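Acyl-coenzyme A oxidase acox-1.2 (Caenorhabditis elegans, PDB 5K3J) catalyses the FAD-dependent first desaturation step of peroxisomal beta-oxidation on ascaroside-CoA pheromone precursors with a 5-carbon omega side chain, passing electrons to oxygen. Local coordinates at residues E36-R41 with N92-L97; A30-S35 with D606-S611. All blocks are in the same frame, centred on the assembly; numbering follows the deposited sequence.

Interaction 1 (E36-R41 with N92-L97); sequences EEFARR and NEEESL
Phe38 and Glu95, with CA atoms 7.6 Å apart, mark where helices 36-49 and 93-103 pack side by side and nearly parallel, their local axes 10.7 Å apart at 26°. The pair belongs to the helical N-terminal part of the acyl-CoA oxidase fold. Phe38 carries its CG anti to the backbone N (chi1 176°), which sends the ring across the gap to the first turn of the other helix. Glu94 lies over one face of this ring: its CB makes a CH-pi contact 4.0 Å from the Phe38 centroid, and its carboxylate stacks on the same face, the planes 28° apart. Glu94 OE1 hangs 3.3 Å above the ring plane, displaced toward the rim. Phe38 CE1 also touches Glu95 CG at 4.0 Å. One helical turn after Phe38, Arg41 bends at chi2 and chi3, turning its guanidinium side-on to Glu95 in a two-nitrogen salt bridge. Arg41 NE reaches Glu95 OE2 at 2.6 Å and Arg41 NH2 reaches Glu95 OE1 at 3.1 Å, both bonds nearly straight. The two oxygens lie close to the guanidinium plane, yet the carboxylate is tilted, so both are met from above the carboxylate plane. Arg41 NH2 also donates to Leu87 O. A leucine in place of Arg41 would probably leave the buried Glu95 carboxylate without its opposite charge and Leu87 O without this donor. Asn92 caps the second helix, its OD1 accepting a weak bond from Glu94 N, while Glu95 OE1 takes a further bond from Asp89 N.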
loop_
_atom_site.group_PDB
_atom_site.type_symbol
_atom_site.label_atom_id
_atom_site.label_comp_id
_atom_site.label_asym_id
_atom_site.label_seq_id
_atom_site.Cartn_x
_atom_site.Cartn_y
_atom_site.Cartn_z
ATOM N N GLU A 36 -28.397 -19.312 -5.049
ATOM C CA GLU A 36 -29.523 -18.394 -4.944
ATOM C C GLU A 36 -30.031 -18.318 -3.509
ATOM O O GLU A 36 -30.355 -17.240 -3.011
ATOM C CB GLU A 36 -30.647 -18.826 -5.892
ATOM C CG GLU A 36 -32.036 -18.339 -5.504
ATOM C CD GLU A 36 -32.192 -16.832 -5.597
ATOM O OE1 GLU A 36 -33.336 -16.351 -5.462
ATOM O OE2 GLU A 36 -31.181 -16.128 -5.804
ATOM N N GLU A 37 -30.085 -19.470 -2.850
ATOM C CA GLU A 37 -30.541 -19.552 -1.468
ATOM C C GLU A 37 -29.699 -18.695 -0.529
ATOM O O GLU A 37 -30.240 -17.963 0.297
ATOM C CB GLU A 37 -30.526 -21.002 -0.989
ATOM C CG GLU A 37 -30.836 -21.179 0.489
ATOM C CD GLU A 37 -32.308 -20.997 0.809
ATOM O OE1 GLU A 37 -32.730 -19.843 1.027
ATOM O OE2 GLU A 37 -33.041 -22.010 0.853
ATOM N N PHE A 38 -28.377 -18.786 -0.651
ATOM C CA PHE A 38 -27.493 -18.004 0.210
ATOM C C PHE A 38 -27.538 -16.524 -0.142
ATOM O O PHE A 38 -27.550 -15.673 0.746
ATOM C CB PHE A 38 -26.049 -18.500 0.129
ATOM C CG PHE A 38 -25.084 -17.661 0.919
ATOM C CD1 PHE A 38 -25.363 -17.326 2.232
ATOM C CD2 PHE A 38 -23.901 -17.206 0.353
ATOM C CE1 PHE A 38 -24.489 -16.552 2.968
ATOM C CE2 PHE A 38 -23.019 -16.430 1.088
ATOM C CZ PHE A 38 -23.315 -16.104 2.396
ATOM N N ALA A 39 -27.548 -16.224 -1.438
ATOM C CA ALA A 39 -27.585 -14.839 -1.899
ATOM C C ALA A 39 -28.808 -14.127 -1.340
ATOM O O ALA A 39 -28.732 -12.977 -0.905
ATOM C CB ALA A 39 -27.586 -14.778 -3.412
ATOM N N ARG A 40 -29.932 -14.832 -1.354
ATOM C CA ARG A 40 -31.176 -14.343 -0.779
ATOM C C ARG A 40 -31.049 -14.151 0.730
ATOM O O ARG A 40 -31.559 -13.178 1.287
ATOM C CB ARG A 40 -32.312 -15.314 -1.099
ATOM C CG ARG A 40 -33.422 -15.361 -0.069
ATOM C CD ARG A 40 -34.384 -14.196 -0.221
ATOM N NE ARG A 40 -35.712 -14.547 0.273
ATOM C CZ ARG A 40 -36.602 -13.665 0.717
ATOM N NH1 ARG A 40 -36.304 -12.372 0.741
ATOM N NH2 ARG A 40 -37.790 -14.075 1.143
ATOM N N ARG A 41 -30.364 -15.088 1.380
ATOM C CA ARG A 41 -30.144 -15.022 2.821
ATOM C C ARG A 41 -29.352 -13.775 3.216
ATOM O O ARG A 41 -29.617 -13.172 4.254
ATOM C CB ARG A 41 -29.424 -16.283 3.313
ATOM C CG ARG A 41 -30.328 -17.504 3.427
ATOM C CD ARG A 41 -31.334 -17.334 4.550
ATOM N NE ARG A 41 -30.687 -17.390 5.856
ATOM C CZ ARG A 41 -31.053 -16.660 6.904
ATOM N NH1 ARG A 41 -32.062 -15.808 6.803
ATOM N NH2 ARG A 41 -30.403 -16.781 8.054
ATOM N N ASN A 92 -23.529 -22.356 10.224
ATOM C CA ASN A 92 -23.421 -22.089 8.797
ATOM C C ASN A 92 -22.347 -21.029 8.578
ATOM O O ASN A 92 -22.590 -19.840 8.795
ATOM C CB ASN A 92 -24.768 -21.627 8.234
ATOM C CG ASN A 92 -24.774 -21.528 6.720
ATOM O OD1 ASN A 92 -23.727 -21.537 6.075
ATOM N ND2 ASN A 92 -25.966 -21.427 6.144
ATOM N N GLU A 93 -21.160 -21.456 8.153
ATOM C CA GLU A 93 -20.026 -20.540 8.079
ATOM C C GLU A 93 -20.228 -19.452 7.030
ATOM O O GLU A 93 -19.754 -18.331 7.206
ATOM C CB GLU A 93 -18.724 -21.288 7.796
ATOM C CG GLU A 93 -17.510 -20.387 7.979
ATOM C CD GLU A 93 -16.195 -21.076 7.704
ATOM O OE1 GLU A 93 -16.210 -22.259 7.307
ATOM O OE2 GLU A 93 -15.143 -20.425 7.884
ATOM N N GLU A 94 -20.928 -19.776 5.947
ATOM C CA GLU A 94 -21.223 -18.776 4.926
ATOM C C GLU A 94 -22.046 -17.630 5.501
ATOM O O GLU A 94 -21.742 -16.462 5.270
ATOM C CB GLU A 94 -21.959 -19.405 3.739
ATOM C CG GLU A 94 -21.051 -20.046 2.711
ATOM C CD GLU A 94 -21.745 -20.244 1.381
ATOM O OE1 GLU A 94 -22.993 -20.330 1.368
ATOM O OE2 GLU A 94 -21.044 -20.302 0.350
ATOM N N GLU A 95 -23.080 -17.968 6.264
ATOM C CA GLU A 95 -23.952 -16.955 6.847
ATOM C C GLU A 95 -23.254 -16.166 7.949
ATOM O O GLU A 95 -23.435 -14.954 8.057
ATOM C CB GLU A 95 -25.228 -17.590 7.398
ATOM C CG GLU A 95 -26.212 -18.031 6.321
ATOM C CD GLU A 95 -27.565 -18.414 6.895
ATOM O OE1 GLU A 95 -27.726 -18.348 8.131
ATOM O OE2 GLU A 95 -28.470 -18.781 6.116
ATOM N N SER A 96 -22.454 -16.851 8.761
ATOM C CA SER A 96 -21.785 -16.204 9.887
ATOM C C SER A 96 -20.760 -15.187 9.398
ATOM O O SER A 96 -20.580 -14.130 10.008
ATOM C CB SER A 96 -21.111 -17.238 10.787
ATOM O OG SER A 96 -20.840 -16.693 12.063
ATOM N N LEU A 97 -20.097 -15.515 8.293
ATOM C CA LEU A 97 -19.143 -14.607 7.675
ATOM C C LEU A 97 -19.822 -13.356 7.137
ATOM O O LEU A 97 -19.284 -12.259 7.263
ATOM C CB LEU A 97 -18.377 -15.308 6.554
ATOM C CG LEU A 97 -17.276 -16.276 6.995
ATOM C CD1 LEU A 97 -16.407 -16.682 5.809
ATOM C CD2 LEU A 97 -16.428 -15.689 8.126
#

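Interaction 2 (A30-S35 with D606-S611); sequences AVIYGS and DSFQIS
A type I beta turn, Asp606 to Gln609, begins at the last residue of helix 601-606 and sets Phe608 against Ile32 and Tyr33 of the N-terminal region, where helix 25-32 runs out toward Gly34. The contact is buried and joins parts of the fold more than 570 residues apart. Ile32 and Phe608 meet at about a right angle: Ile32 CD1 rests over one face of the Phe608 ring in a CH-pi contact, 4.0 Å from its centroid and nearest to its CD1. The same methyl touches Ser607 CB at 4.1 Å, while Ser607 OG bonds back to Ser603 O. The second branch, Ile32 CG2, sits anti to the backbone N, which puts it over the centre of the Tyr33 ring and 4.0 Å from Phe608 CD1, filling the corner between the two aromatics. Helix 343-363 adds Tyr350 and Ile353 around Phe608. Beside this apolar contact lies a polar one: Tyr33 OH donates to Phe608 O, which lies at the edge of the tyrosine ring, in its plane. The modelled length is too short to be taken literally at this resolution, but the bond is consistent with the tyrosine holding the backbone of the C-terminal turn.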
loop_
_atom_site.group_PDB
_atom_site.type_symbol
_atom_site.label_atom_id
_atom_site.label_comp_id
_atom_site.label_asym_id
_atom_site.label_seq_id
_atom_site.Cartn_x
_atom_site.Cartn_y
_atom_site.Cartn_z
ATOM N N ALA A 30 -26.340 -14.352 -6.881
ATOM C CA ALA A 30 -26.458 -15.789 -6.664
ATOM C C ALA A 30 -25.221 -16.530 -7.152
ATOM O O ALA A 30 -24.762 -17.488 -6.529
ATOM C CB ALA A 30 -27.702 -16.318 -7.360
ATOM N N VAL A 31 -24.686 -16.071 -8.276
ATOM C CA VAL A 31 -23.477 -16.649 -8.843
ATOM C C VAL A 31 -22.274 -16.352 -7.956
ATOM O O VAL A 31 -21.513 -17.252 -7.600
ATOM C CB VAL A 31 -23.210 -16.107 -10.258
ATOM C CG1 VAL A 31 -21.889 -16.631 -10.797
ATOM C CG2 VAL A 31 -24.358 -16.467 -11.186
ATOM N N ILE A 32 -22.116 -15.078 -7.607
ATOM C CA ILE A 32 -21.015 -14.620 -6.764
ATOM C C ILE A 32 -20.935 -15.393 -5.451
ATOM O O ILE A 32 -19.856 -15.806 -5.024
ATOM C CB ILE A 32 -21.145 -13.113 -6.455
ATOM C CG1 ILE A 32 -20.884 -12.289 -7.719
ATOM C CG2 ILE A 32 -20.191 -12.703 -5.337
ATOM C CD1 ILE A 32 -21.206 -10.822 -7.575
ATOM N N TYR A 33 -22.084 -15.607 -4.821
ATOM C CA TYR A 33 -22.109 -16.218 -3.499
ATOM C C TYR A 33 -22.354 -17.724 -3.537
ATOM O O TYR A 33 -22.455 -18.366 -2.491
ATOM C CB TYR A 33 -23.158 -15.525 -2.634
ATOM C CG TYR A 33 -22.768 -14.108 -2.292
ATOM C CD1 TYR A 33 -21.696 -13.854 -1.451
ATOM C CD2 TYR A 33 -23.461 -13.025 -2.821
ATOM C CE1 TYR A 33 -21.325 -12.568 -1.135
ATOM C CE2 TYR A 33 -23.097 -11.729 -2.513
ATOM C CZ TYR A 33 -22.031 -11.509 -1.666
ATOM O OH TYR A 33 -21.659 -10.221 -1.355
ATOM N N GLY A 34 -22.446 -18.281 -4.742
ATOM C CA GLY A 34 -22.471 -19.723 -4.922
ATOM C C GLY A 34 -23.838 -20.376 -4.984
ATOM O O GLY A 34 -23.967 -21.513 -5.443
ATOM N N SER A 35 -24.863 -19.669 -4.520
ATOM C CA SER A 35 -26.215 -20.212 -4.544
ATOM C C SER A 35 -27.265 -19.125 -4.378
ATOM O O SER A 35 -27.056 -18.149 -3.658
ATOM C CB SER A 35 -26.394 -21.266 -3.450
ATOM O OG SER A 35 -26.344 -20.677 -2.165
ATOM N N ASP A 606 -22.711 -3.473 -7.866
ATOM C CA ASP A 606 -23.958 -3.459 -7.103
ATOM C C ASP A 606 -24.406 -4.885 -6.821
ATOM O O ASP A 606 -25.134 -5.149 -5.864
ATOM C CB ASP A 606 -25.059 -2.706 -7.855
ATOM C CG ASP A 606 -24.918 -1.202 -7.744
ATOM O OD1 ASP A 606 -24.403 -0.729 -6.709
ATOM O OD2 ASP A 606 -25.320 -0.492 -8.692
ATOM N N SER A 607 -23.949 -5.799 -7.668
ATOM C CA SER A 607 -24.294 -7.207 -7.567
ATOM C C SER A 607 -23.721 -7.866 -6.319
ATOM O O SER A 607 -24.301 -8.819 -5.798
ATOM C CB SER A 607 -23.805 -7.945 -8.808
ATOM O OG SER A 607 -24.374 -7.391 -9.978
ATOM N N PHE A 608 -22.588 -7.363 -5.835
ATOM C CA PHE A 608 -21.970 -7.920 -4.634
ATOM C C PHE A 608 -22.870 -7.688 -3.418
ATOM O O PHE A 608 -22.654 -8.274 -2.354
ATOM C CB PHE A 608 -20.580 -7.315 -4.404
ATOM C CG PHE A 608 -19.561 -7.710 -5.445
ATOM C CD1 PHE A 608 -18.925 -8.936 -5.386
ATOM C CD2 PHE A 608 -19.235 -6.848 -6.478
ATOM C CE1 PHE A 608 -17.994 -9.302 -6.335
ATOM C CE2 PHE A 608 -18.300 -7.209 -7.433
ATOM C CZ PHE A 608 -17.680 -8.441 -7.359
ATOM N N GLN A 609 -23.878 -6.833 -3.609
ATOM C CA GLN A 609 -24.904 -6.522 -2.614
ATOM C C GLN A 609 -24.315 -6.279 -1.230
ATOM O O GLN A 609 -24.795 -6.805 -0.228
ATOM C CB GLN A 609 -25.963 -7.630 -2.584
ATOM C CG GLN A 609 -27.070 -7.372 -3.601
ATOM C CD GLN A 609 -27.908 -8.594 -3.917
ATOM O OE1 GLN A 609 -27.698 -9.671 -3.363
ATOM N NE2 GLN A 609 -28.869 -8.428 -4.820
ATOM N N ILE A 610 -23.264 -5.465 -1.199
ATOM C CA ILE A 610 -22.665 -5.004 0.044
ATOM C C ILE A 610 -23.434 -3.802 0.577
ATOM O O ILE A 610 -23.469 -2.751 -0.061
ATOM C CB ILE A 610 -21.190 -4.617 -0.158
ATOM C CG1 ILE A 610 -20.422 -5.768 -0.819
ATOM C CG2 ILE A 610 -20.556 -4.220 1.165
ATOM C CD1 ILE A 610 -19.006 -5.406 -1.247
ATOM N N SER A 611 -24.053 -3.962 1.742
ATOM C CA SER A 611 -24.825 -2.885 2.350
ATOM C C SER A 611 -23.915 -1.718 2.734
ATOM O O SER A 611 -22.698 -1.883 2.840
ATOM C CB SER A 611 -25.576 -3.399 3.577
ATOM O OG SER A 611 -24.674 -3.751 4.615
#

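How the interactions relate
The two contacts lie about 10 Å apart, centre to centre, on one side of the chain's centre, and touch directly: Phe38 CD2 is 3.4 Å from Tyr33 O, and Ala39 CB packs on Ala30 CA at 3.6 Å. Helices 25-32 and 36-49 follow each other in the chain, and Ser35 in the turn between them caps the second by bonding Phe38 N through its OG. Interaction 1 closes a short loop within the N-terminal region, nested inside the much longer loop closed by interaction 2. These two consecutive helices thus join helix 93-103 to the 606-611 loop, with Glu94 and Tyr33 side chains about 12 and 11 Å from that of the specificity residue Glu299.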